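Long-range contact in DNA-dependent metalloprotease SPRTN (Homo sapiens, PDB 6MDW), which cleaves proteins covalently cross-linked to DNA, acting as a DNA-dependent zinc metalloendopeptidase that protects genome integrity during DNA synthesis: residues 68-73 / 87-92. Numbering follows the deposited sequence. Where two conformers were deposited one is given.
Sequences CSIRLS and ETLLHE. With ZN (zinc ion), chain F.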
# COMPACT_ATOMS: atom_id res chain seq x y z
N CYS A 68 5.08 2.44 11.95
CA CYS A 68 4.51 2.01 10.68
C CYS A 68 4.98 2.98 9.58
O CYS A 68 5.02 4.20 9.79
CB CYS A 68 2.99 1.97 10.77
SG CYS A 68 2.19 1.57 9.20
N SER A 69 5.37 2.42 8.42
CA SER A 69 5.88 3.17 7.28
C SER A 69 4.97 2.89 6.07
O SER A 69 4.55 1.73 5.89
CB SER A 69 7.31 2.78 6.95
OG SER A 69 8.23 3.23 7.95
N ILE A 70 4.68 3.92 5.29
CA ILE A 70 3.98 3.77 4.01
C ILE A 70 4.92 4.28 2.92
O ILE A 70 5.56 5.33 3.09
CB ILE A 70 2.67 4.57 4.01
CG1 ILE A 70 1.70 4.05 5.07
CG2 ILE A 70 2.02 4.65 2.62
CD1 ILE A 70 0.47 4.95 5.25
N ARG A 71 4.96 3.56 1.79
CA ARG A 71 5.71 3.93 0.62
C ARG A 71 4.77 3.95 -0.59
O ARG A 71 3.97 3.01 -0.71
CB ARG A 71 6.83 2.91 0.40
CG ARG A 71 7.67 2.70 1.65
CD ARG A 71 8.49 3.94 1.88
NE ARG A 71 9.45 3.73 2.94
CZ ARG A 71 9.36 4.26 4.15
NH1 ARG A 71 8.28 4.93 4.51
NH2 ARG A 71 10.38 4.16 4.98
N LEU A 72 4.89 4.99 -1.41
CA LEU A 72 4.13 5.17 -2.64
C LEU A 72 5.10 5.13 -3.81
O LEU A 72 6.16 5.79 -3.76
CB LEU A 72 3.39 6.51 -2.64
CG LEU A 72 2.18 6.60 -1.70
CD1 LEU A 72 1.62 7.99 -1.70
CD2 LEU A 72 1.08 5.63 -2.10
N SER A 73 4.74 4.42 -4.89
CA SER A 73 5.60 4.26 -6.06
C SER A 73 5.58 5.53 -6.91
O SER A 73 4.58 5.81 -7.58
CB SER A 73 5.13 3.08 -6.85
OG SER A 73 5.86 3.01 -8.05
N GLU A 87 -6.32 7.55 -3.72
CA GLU A 87 -6.96 6.29 -3.38
C GLU A 87 -5.91 5.26 -2.91
O GLU A 87 -6.17 4.47 -2.01
CB GLU A 87 -7.83 5.76 -4.51
CG GLU A 87 -9.06 6.62 -4.71
CD GLU A 87 -9.92 6.31 -5.92
OE1 GLU A 87 -9.46 5.60 -6.83
OE2 GLU A 87 -11.06 6.89 -5.99
N THR A 88 -4.71 5.30 -3.50
CA THR A 88 -3.65 4.38 -3.06
C THR A 88 -3.21 4.76 -1.64
O THR A 88 -3.07 3.91 -0.76
CB THR A 88 -2.45 4.38 -4.03
OG1 THR A 88 -2.92 3.99 -5.32
CG2 THR A 88 -1.37 3.45 -3.53
N LEU A 89 -3.00 6.06 -1.40
CA LEU A 89 -2.53 6.51 -0.09
C LEU A 89 -3.58 6.13 0.96
O LEU A 89 -3.24 5.65 2.03
CB LEU A 89 -2.30 8.02 -0.12
CG LEU A 89 -1.99 8.67 1.23
CD1 LEU A 89 -0.80 8.06 1.92
CD2 LEU A 89 -1.80 10.16 1.08
N LEU A 90 -4.87 6.39 0.65
CA LEU A 90 -5.92 6.16 1.67
C LEU A 90 -6.01 4.66 1.98
O LEU A 90 -6.20 4.27 3.12
CB LEU A 90 -7.24 6.75 1.20
CG LEU A 90 -7.34 8.26 1.33
CD1 LEU A 90 -8.55 8.76 0.57
CD2 LEU A 90 -7.34 8.71 2.78
N HIS A 91 -5.87 3.81 0.94
CA HIS A 91 -5.85 2.37 1.14
C HIS A 91 -4.74 1.97 2.13
O HIS A 91 -4.98 1.26 3.09
CB HIS A 91 -5.68 1.67 -0.21
CG HIS A 91 -5.60 0.18 -0.16
ND1 HIS A 91 -6.55 -0.63 -0.78
CD2 HIS A 91 -4.68 -0.66 0.38
CE1 HIS A 91 -6.21 -1.90 -0.59
NE2 HIS A 91 -5.08 -1.95 0.13
N GLU A 92 -3.53 2.47 1.89
CA GLU A 92 -2.42 2.17 2.77
C GLU A 92 -2.66 2.71 4.19
O GLU A 92 -2.31 2.07 5.17
CB GLU A 92 -1.09 2.72 2.24
CG GLU A 92 -0.69 2.17 0.88
CD GLU A 92 -0.71 0.66 0.79
OE1 GLU A 92 -0.42 -0.05 1.78
OE2 GLU A 92 -1.06 0.18 -0.32
ZN ZN F . -4.13 -3.65 0.71
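I70 packs against the stem of E92, not its flat carboxylate: I70 CG2 sits 3.7 Å from E92 CB and 4.1 Å from E92 CG, while no carboxylate atom comes within 4.2 Å of strand 68-73. The two side chains cross obliquely, and I70 CD1 reaches on to the helix backbone, 4.0 Å from E92 O. A bend at chi2 (-52°) turns E92 CD away from a fully extended course, and E92 OE2 is hydrogen-bonded outside the two segments. The other flat group, the H91 imidazole, does not touch the strand: its NE2 binds the zinc ion at 2.0 Å, its ND1 is hydrogen-bonded to T130 O, and its ring meets that of H133 edge-to-face. Metal on one nitrogen and a carbonyl on the other fix the ring's rotation. H91 and E92 open the HExxH motif of this SprT-like protease domain; H95 and H110 also bind the catalytic zinc, and E92 is the active-site glutamate. Strand 68-73, the middle strand of a three-stranded sheet, runs nearly antiparallel to the motif-bearing helix 82-100, at 160° between segment axes 9.3 Å apart. The sheet thus backs the active-site helix through apolar contacts, with no hydrogen bond between the segments. Farther along the strand, L72 slides past T88 in the opposite direction; in the conformer described, one of two, L72 CD2 lies 3.6 Å from T88 CG2 and L72 CD1 4.2 Å from L89 CB. T88 CG2 stands anti to its own backbone N, whereas T88 OG1 bonds back to D84 O within the helix, and L89 continues the buried apolar layer onto L28 and F32 of helix 25-36.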